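Local coordinates for protein ORF99 (Acidianus Filamentous Virus 1, PDB 3DF6) that is of unknown function but is stable to heat and acid and, by its sequence family, is probably related to the anti-CRISPR protein AcrID1, at residues V14-L18 and E19-K23; H4-H7 and K8-K12; T31-E35 and L36-E40. The protein carries 2 engineered substitutions. All coordinates share one frame; numbering follows the deposited sequence. Where two conformers were deposited one is given.

Interaction 1 of 3, residues V14-L18 and E19-K23; sequences VDLFL and EDRIK. With CA (calcium ion), chain J.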
loop_
_atom_site.group_PDB
_atom_site.type_symbol
_atom_site.label_atom_id
_atom_site.label_comp_id
_atom_site.label_asym_id
_atom_site.label_seq_id
_atom_site.Cartn_x
_atom_site.Cartn_y
_atom_site.Cartn_z
ATOM N N VAL C 14 -2.730 -0.657 7.576
ATOM C CA VAL C 14 -2.773 -1.979 8.209
ATOM C C VAL C 14 -4.189 -2.255 8.749
ATOM O O VAL C 14 -4.749 -3.339 8.523
ATOM C CB VAL C 14 -1.632 -2.151 9.287
ATOM C CG1 VAL C 14 -1.807 -3.426 10.118
ATOM C CG2 VAL C 14 -0.281 -2.153 8.613
ATOM N N ASP C 15 -4.778 -1.258 9.418
ATOM C CA ASP C 15 -6.162 -1.377 9.861
ATOM C C ASP C 15 -7.136 -1.731 8.723
ATOM O O ASP C 15 -7.980 -2.609 8.886
ATOM C CB ASP C 15 -6.618 -0.093 10.550
ATOM C CG ASP C 15 -5.981 0.078 11.905
ATOM O OD1 ASP C 15 -5.513 -0.936 12.467
ATOM O OD2 ASP C 15 -5.942 1.223 12.405
ATOM N N LEU C 16 -6.999 -1.045 7.588
ATOM C CA LEU C 16 -7.891 -1.236 6.442
ATOM C C LEU C 16 -7.678 -2.616 5.811
ATOM O O LEU C 16 -8.616 -3.247 5.294
ATOM C CB LEU C 16 -7.637 -0.149 5.391
ATOM C CG LEU C 16 -8.197 1.237 5.693
ATOM C CD1 LEU C 16 -7.527 2.249 4.758
ATOM C CD2 LEU C 16 -9.717 1.275 5.528
ATOM N N PHE C 17 -6.434 -3.060 5.843
ATOM C CA PHE C 17 -6.072 -4.397 5.418
ATOM C C PHE C 17 -6.738 -5.441 6.315
ATOM O O PHE C 17 -7.374 -6.379 5.809
ATOM C CB PHE C 17 -4.535 -4.567 5.372
ATOM C CG PHE C 17 -4.087 -6.007 5.327
ATOM C CD1 PHE C 17 -4.316 -6.785 4.191
ATOM C CD2 PHE C 17 -3.469 -6.586 6.434
ATOM C CE1 PHE C 17 -3.930 -8.130 4.140
ATOM C CE2 PHE C 17 -3.061 -7.936 6.402
ATOM C CZ PHE C 17 -3.305 -8.713 5.258
ATOM N N LEU C 18 -6.632 -5.271 7.637
ATOM C CA LEU C 18 -7.311 -6.177 8.558
ATOM C C LEU C 18 -8.860 -6.189 8.405
ATOM O O LEU C 18 -9.488 -7.259 8.548
ATOM C CB LEU C 18 -6.843 -5.970 10.028
ATOM C CG LEU C 18 -5.314 -6.095 10.261
ATOM C CD1 LEU C 18 -4.924 -5.655 11.697
ATOM C CD2 LEU C 18 -4.765 -7.491 9.944
ATOM N N GLU C 19 -9.450 -5.028 8.089
ATOM C CA GLU C 19 -10.886 -4.897 7.732
ATOM C C GLU C 19 -11.276 -5.548 6.405
ATOM O O GLU C 19 -12.473 -5.718 6.117
ATOM C CB GLU C 19 -11.261 -3.423 7.617
ATOM C CG GLU C 19 -11.364 -2.712 8.920
ATOM C CD GLU C 19 -11.730 -1.245 8.767
ATOM O OE1 GLU C 19 -12.188 -0.822 7.677
ATOM O OE2 GLU C 19 -11.555 -0.516 9.765
ATOM N N ASP C 20 -10.261 -5.888 5.600
ATOM C CA ASP C 20 -10.416 -6.411 4.256
ATOM C C ASP C 20 -10.978 -5.406 3.248
ATOM O O ASP C 20 -11.539 -5.793 2.232
ATOM C CB ASP C 20 -11.243 -7.706 4.238
ATOM C CG ASP C 20 -10.939 -8.554 3.030
ATOM O OD1 ASP C 20 -9.755 -8.632 2.626
ATOM O OD2 ASP C 20 -11.888 -9.139 2.482
ATOM N N ARG C 21 -10.828 -4.119 3.533
ATOM C CA ARG C 21 -11.063 -3.072 2.546
ATOM C C ARG C 21 -9.854 -3.036 1.606
ATOM O O ARG C 21 -10.003 -3.001 0.359
ATOM C CB ARG C 21 -11.314 -1.735 3.246
ATOM C CG ARG C 21 -12.476 -1.808 4.229
ATOM C CD ARG C 21 -13.176 -0.465 4.419
ATOM N NE ARG C 21 -13.837 -0.000 3.204
ATOM C CZ ARG C 21 -14.748 0.969 3.180
ATOM N NH1 ARG C 21 -15.111 1.566 4.310
ATOM N NH2 ARG C 21 -15.294 1.342 2.033
ATOM N N ILE C 22 -8.656 -3.068 2.203
ATOM C CA ILE C 22 -7.458 -3.396 1.431
ATOM C C ILE C 22 -7.354 -4.917 1.521
ATOM O O ILE C 22 -7.210 -5.468 2.608
ATOM C CB ILE C 22 -6.199 -2.688 1.937
ATOM C CG1 ILE C 22 -6.311 -1.158 1.731
ATOM C CG2 ILE C 22 -4.950 -3.204 1.205
ATOM C CD1 ILE C 22 -5.276 -0.355 2.573
ATOM N N LYS C 23 -7.507 -5.598 0.385
ATOM C CA LYS C 23 -7.501 -7.056 0.378
ATOM C C LYS C 23 -6.089 -7.581 0.687
ATOM O O LYS C 23 -5.931 -8.468 1.531
ATOM C CB LYS C 23 -7.943 -7.593 -0.981
ATOM C CG LYS C 23 -9.248 -6.996 -1.548
ATOM C CD LYS C 23 -10.401 -7.121 -0.593
ATOM C CE LYS C 23 -11.610 -6.294 -1.083
ATOM N NZ LYS C 23 -12.683 -6.291 -0.070
HETATM CA CA CA J . -4.174 -1.541 14.220
HETATM O O HOH W 1 -4.835 0.922 14.902
HETATM O O HOH W 2 -2.470 -1.012 12.549
HETATM O O HOH W 3 -3.614 -3.962 14.439
HETATM O O HOH W 4 -3.503 -0.921 16.417
#
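Leu16 sends CG back beside its own backbone N (chi1 -76°), and Ile22 does the same with CG1 (chi1 -66°), which lays Ile22 CD1 obliquely against Leu16 CB at 3.7 Å. The chain turns between them in a Schellman motif that ends helix 3-18. Asp20 takes a positive phi of 68°, its N bonds to Phe17 O, and Arg21 N returns to Leu16 O at 3.0 Å. Leu16 O also accepts from Ile22 N, which comes in above the carbonyl plane, so one oxygen is gripped by two amides. Phe17 CA-H points at Ile22 O (3.2 Å), while Lys23 O sits near the plane of the Phe17 ring, at its edge, 3.3 Å from CE1. Beyond the turn, Ile22 joins a strand of the second subunit and packs on its Phe6. On the flank of the helix, the Asp15 carboxylate and four waters hold a calcium ion, with OD1 at 2.3 Å and one of the waters donating to OD2. At the C-terminal turn itself, Lys23 NZ bonds to Asp20 O at 2.6 Å and Lys71 pairs with the Asp20 carboxylate, two positive charges that the helix dipole would be expected to welcome there.

Interaction 2 of 3, residues H4-H7 and K8-K12; sequences HEFH and KLLIK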
loop_
_atom_site.group_PDB
_atom_site.type_symbol
_atom_site.label_atom_id
_atom_site.label_comp_id
_atom_site.label_asym_id
_atom_site.label_seq_id
_atom_site.Cartn_x
_atom_site.Cartn_y
_atom_site.Cartn_z
ATOM N N HIS C 4 4.841 12.200 11.456
ATOM C CA HIS C 4 3.784 11.673 12.320
ATOM C C HIS C 4 2.517 11.273 11.526
ATOM O O HIS C 4 1.942 10.205 11.742
ATOM C CB HIS C 4 3.454 12.679 13.432
ATOM C CG HIS C 4 2.199 12.362 14.184
ATOM N ND1 HIS C 4 2.138 11.383 15.152
ATOM C CD2 HIS C 4 0.955 12.892 14.104
ATOM C CE1 HIS C 4 0.909 11.319 15.632
ATOM N NE2 HIS C 4 0.172 12.226 15.015
ATOM N N GLU C 5 2.091 12.143 10.617
ATOM C CA GLU C 5 0.912 11.888 9.803
ATOM C C GLU C 5 1.168 10.688 8.903
ATOM O O GLU C 5 0.272 9.884 8.671
ATOM C CB GLU C 5 0.534 13.119 8.969
ATOM C CG GLU C 5 0.054 14.317 9.799
ATOM C CD GLU C 5 -1.171 14.016 10.667
ATOM O OE1 GLU C 5 -1.946 13.092 10.332
ATOM O OE2 GLU C 5 -1.364 14.726 11.683
ATOM N N PHE C 6 2.408 10.582 8.427
ATOM C CA PHE C 6 2.856 9.451 7.620
ATOM C C PHE C 6 2.731 8.132 8.394
ATOM O O PHE C 6 2.169 7.159 7.876
ATOM C CB PHE C 6 4.290 9.711 7.098
ATOM C CG PHE C 6 4.876 8.567 6.308
ATOM C CD1 PHE C 6 4.535 8.373 4.970
ATOM C CD2 PHE C 6 5.773 7.672 6.902
ATOM C CE1 PHE C 6 5.079 7.318 4.238
ATOM C CE2 PHE C 6 6.335 6.620 6.161
ATOM C CZ PHE C 6 5.968 6.434 4.842
ATOM N N HIS C 7 3.193 8.111 9.651
ATOM C CA HIS C 7 3.110 6.876 10.437
ATOM C C HIS C 7 1.669 6.524 10.790
ATOM O O HIS C 7 1.295 5.344 10.781
ATOM C CB HIS C 7 4.011 6.947 11.679
ATOM C CG HIS C 7 5.461 7.130 11.346
ATOM N ND1 HIS C 7 6.389 7.581 12.257
ATOM C CD2 HIS C 7 6.136 6.942 10.186
ATOM C CE1 HIS C 7 7.577 7.650 11.678
ATOM N NE2 HIS C 7 7.447 7.279 10.417
ATOM N N LYS C 8 0.870 7.544 11.090
ATOM C CA LYS C 8 -0.576 7.373 11.265
ATOM C C LYS C 8 -1.241 6.748 10.028
ATOM O O LYS C 8 -2.106 5.881 10.160
ATOM C CB LYS C 8 -1.260 8.710 11.597
ATOM C CG LYS C 8 -1.312 9.020 13.074
ATOM C CD LYS C 8 -2.029 10.353 13.369
ATOM C CE LYS C 8 -3.506 10.348 12.918
ATOM N NZ LYS C 8 -4.134 11.687 13.044
ATOM N N LEU C 9 -0.870 7.206 8.836
ATOM C CA LEU C 9 -1.378 6.588 7.604
ATOM C C LEU C 9 -0.953 5.120 7.460
ATOM O O LEU C 9 -1.773 4.263 7.103
ATOM C CB LEU C 9 -1.007 7.402 6.350
ATOM C CG LEU C 9 -1.457 6.805 5.002
ATOM C CD1 LEU C 9 -1.947 7.879 4.049
ATOM C CD2 LEU C 9 -0.348 5.944 4.322
ATOM N N LEU C 10 0.307 4.812 7.760
ATOM C CA LEU C 10 0.754 3.416 7.683
ATOM C C LEU C 10 -0.058 2.499 8.605
ATOM O O LEU C 10 -0.405 1.376 8.217
ATOM C CB LEU C 10 2.238 3.286 8.020
ATOM C CG LEU C 10 3.245 4.038 7.128
ATOM C CD1 LEU C 10 4.681 3.811 7.622
ATOM C CD2 LEU C 10 3.089 3.626 5.666
ATOM N N ILE C 11 -0.358 2.992 9.812
ATOM C CA ILE C 11 -1.156 2.253 10.789
ATOM C C ILE C 11 -2.561 2.020 10.240
ATOM O O ILE C 11 -3.101 0.918 10.357
ATOM C CB ILE C 11 -1.204 2.987 12.178
ATOM C CG1 ILE C 11 0.171 2.960 12.853
ATOM C CG2 ILE C 11 -2.236 2.348 13.110
ATOM C CD1 ILE C 11 0.348 4.041 13.907
ATOM N N LYS C 12 -3.144 3.067 9.660
ATOM C CA LYS C 12 -4.434 2.998 8.996
ATOM C C LYS C 12 -4.484 2.015 7.810
ATOM O O LYS C 12 -5.494 1.314 7.624
ATOM C CB LYS C 12 -4.845 4.394 8.535
ATOM C CG LYS C 12 -6.226 4.478 7.902
ATOM C CD LYS C 12 -7.356 4.047 8.856
ATOM C CE LYS C 12 -8.713 4.393 8.241
ATOM N NZ LYS C 12 -9.881 4.044 9.102
#
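His4 offers a ring face to the aliphatic part of Lys8: CG lies over that face and CD approaches NE2 to 3.3 Å. Lys8 bends at its third side-chain torsion, and its NZ ends 3.8 Å from Glu5 OE1, a long salt bridge between side chains that run alongside each other. On the buried side Phe6 and Leu10 meet. With CG of Phe6 opposite the backbone N (chi1 177°), the ring stands out from the helix, where Leu10 of the next turn comes up against it: Leu10 CD1 touches CE2 at 3.6 Å while Leu10 CG stands above the same ring, displaced toward its rim. His7 NE2 lies in the plane of the Phe6 ring, at its edge. All these pairs ride on regular alpha-helical bonding, from Lys8 N to His4 O (2.9 Å) through to Ile11 N to His7 O (3.0 Å), and the residues divide between two sides, as in an amphipathic helix: His4, Glu5 and Lys8 belong to the exposed side, Phe6, His7 and Leu10 to the one that lies on strand 25-34. Further out, Leu29 and Thr31 pack on Phe6, and Met27 on Leu10. Thr31 OG1 hydrogen-bonds to His7 NE2, which fixes the turn of the imidazole, and the Glu37 carboxylate makes a weak bond to ND1. At the start of the helix Asp2 OD2 bonds to Glu5 N, and Arg21 of the second subunit packs on Phe6.

Interaction 3 of 3, residues T31-E35 and L36-E40; sequences TTLDE and LEFEE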
loop_
_atom_site.group_PDB
_atom_site.type_symbol
_atom_site.label_atom_id
_atom_site.label_comp_id
_atom_site.label_asym_id
_atom_site.label_seq_id
_atom_site.Cartn_x
_atom_site.Cartn_y
_atom_site.Cartn_z
ATOM N N THR C 31 11.438 4.407 6.978
ATOM C CA THR C 31 10.997 5.384 7.968
ATOM C C THR C 31 11.170 4.772 9.358
ATOM O O THR C 31 11.079 3.547 9.527
ATOM C CB THR C 31 9.521 5.854 7.656
ATOM O OG1 THR C 31 9.144 6.934 8.523
ATOM C CG2 THR C 31 8.514 4.694 7.763
ATOM N N THR C 32 11.451 5.617 10.346
ATOM C CA THR C 32 11.766 5.126 11.676
ATOM C C THR C 32 10.642 5.419 12.664
ATOM O O THR C 32 10.319 6.583 12.937
ATOM C CB THR C 32 13.121 5.689 12.188
ATOM O OG1 THR C 32 14.161 5.264 11.306
ATOM C CG2 THR C 32 13.431 5.167 13.602
ATOM N N LEU C 33 10.073 4.343 13.194
ATOM C CA LEU C 33 8.958 4.389 14.120
ATOM C C LEU C 33 9.393 4.272 15.568
ATOM O O LEU C 33 10.211 3.410 15.905
ATOM C CB LEU C 33 7.998 3.228 13.858
ATOM C CG LEU C 33 6.921 3.348 12.773
ATOM C CD1 LEU C 33 7.539 3.573 11.395
ATOM C CD2 LEU C 33 6.075 2.088 12.784
ATOM N N ASP C 34 8.799 5.134 16.402
ATOM C CA ASP C 34 8.826 5.008 17.860
ATOM C C ASP C 34 8.170 3.667 18.256
ATOM O O ASP C 34 7.333 3.147 17.520
ATOM C CB ASP C 34 8.040 6.200 18.433
ATOM C CG ASP C 34 7.855 6.152 19.938
ATOM O OD1 ASP C 34 8.475 5.318 20.637
ATOM O OD2 ASP C 34 7.078 6.992 20.437
ATOM N N GLU C 35 8.551 3.112 19.407
ATOM C CA GLU C 35 7.970 1.857 19.873
ATOM C C GLU C 35 6.444 1.906 19.904
ATOM O O GLU C 35 5.783 0.951 19.495
ATOM C CB GLU C 35 8.483 1.486 21.268
ATOM C CG GLU C 35 8.032 0.079 21.708
ATOM C CD GLU C 35 8.530 -0.294 23.075
ATOM O OE1 GLU C 35 9.255 0.507 23.695
ATOM O OE2 GLU C 35 8.178 -1.388 23.554
ATOM N N LEU C 36 5.901 3.022 20.401
ATOM C CA LEU C 36 4.450 3.237 20.448
ATOM C C LEU C 36 3.803 3.142 19.081
ATOM O O LEU C 36 2.729 2.549 18.950
ATOM C CB LEU C 36 4.101 4.589 21.086
ATOM C CG LEU C 36 4.386 4.663 22.582
ATOM C CD1 LEU C 36 4.439 6.117 23.068
ATOM C CD2 LEU C 36 3.385 3.836 23.397
ATOM N N GLU C 37 4.449 3.742 18.080
ATOM C CA GLU C 37 3.950 3.665 16.716
ATOM C C GLU C 37 4.035 2.216 16.196
ATOM O O GLU C 37 3.068 1.717 15.582
ATOM C CB GLU C 37 4.682 4.666 15.791
ATOM C CG GLU C 37 4.769 6.136 16.370
ATOM C CD GLU C 37 5.490 7.101 15.418
ATOM O OE1 GLU C 37 6.612 6.768 14.941
ATOM O OE2 GLU C 37 4.934 8.208 15.142
ATOM N N PHE C 38 5.170 1.556 16.435
ATOM C CA PHE C 38 5.377 0.170 15.994
ATOM C C PHE C 38 4.330 -0.781 16.587
ATOM O O PHE C 38 3.789 -1.629 15.883
ATOM C CB PHE C 38 6.813 -0.277 16.300
ATOM C CG PHE C 38 7.215 -1.588 15.644
ATOM C CD1 PHE C 38 7.535 -1.641 14.300
ATOM C CD2 PHE C 38 7.328 -2.749 16.402
ATOM C CE1 PHE C 38 7.910 -2.848 13.689
ATOM C CE2 PHE C 38 7.716 -3.967 15.809
ATOM C CZ PHE C 38 7.997 -4.005 14.432
ATOM N N GLU C 39 4.039 -0.611 17.871
ATOM C CA GLU C 39 3.025 -1.389 18.582
ATOM C C GLU C 39 1.608 -1.142 18.069
ATOM O O GLU C 39 0.798 -2.076 17.914
ATOM C CB GLU C 39 3.143 -1.128 20.095
ATOM C CG GLU C 39 4.359 -1.821 20.657
ATOM C CD GLU C 39 4.624 -1.520 22.110
ATOM O OE1 GLU C 39 3.886 -0.705 22.717
ATOM O OE2 GLU C 39 5.593 -2.116 22.640
ATOM N N GLU C 40 1.331 0.115 17.787
ATOM C CA GLU C 40 0.097 0.525 17.145
ATOM C C GLU C 40 -0.061 -0.114 15.762
ATOM O O GLU C 40 -1.156 -0.534 15.405
ATOM C CB GLU C 40 0.056 2.057 17.061
ATOM C CG GLU C 40 -1.252 2.639 16.606
ATOM C CD GLU C 40 -2.434 2.271 17.483
ATOM O OE1 GLU C 40 -2.270 2.166 18.727
ATOM O OE2 GLU C 40 -3.540 2.108 16.909
#
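Leu33 and Glu37 form the tight side of this strand-to-helix corner, where strand 31-34 and helix 36-40 run at 93° to each other. Leu33 CG rests 4.0 Å from Glu37 CB, and Leu33 CD2 sits over the helix backbone, 3.8 Å from Phe38 N and near the plane of the Phe38 ring, at its edge. Stacking by Tyr85 and an edge-to-face contact with Tyr77 hold that ring from the sheet. Asp34, at the N-cap, forms a capping box with Glu37. In the conformer described, one of two modelled, Glu37 turns CG beside its backbone N (chi1 -49°) and extends, carrying OE1 back to accept from Asp34 N at 3.1 Å; the amide arrives on the anti side of the carboxylate, somewhat out of its plane. The reciprocal bond, Leu36 N to Asp34 OD1, is weak at 3.5 Å, whereas Phe38 N to Asp34 O, at 2.9 Å, starts the regular helical pattern.

The outer side is looser and acidic. The Asp34 and exposed Leu36 side chains lie alongside each other, with Asp34 OD2 3.8 Å from Leu36 CD1. Glu35 and Glu39, one turn apart, cross with their carboxylate planes 74° apart and their OE2 atoms separated by only 2.8 Å. Like charges this close would repel, so at least one of the two carboxylates is probably protonated, a state that acidic surroundings would be expected to favour in this acid-stable protein.

Overall arrangement
From the N terminus, the three contacts follow one another in series; each is local, and none encloses or crosses another. Interaction 2 spans the first turns of helix 3-18, and interaction 1 takes over at Val14 to end that helix and turn the chain into the short strand 22-23. Strand 25-34 then returns beneath the helix to interaction 3, where the chain turns into helix 35-42. This return brings interactions 2 and 3, separate in sequence, to about 10 Å between centres, and they touch through Phe6, His7 and Thr31. Interactions 1 and 2 also reach the second subunit, whereas interaction 3 stays within one chain, against strand 84-96.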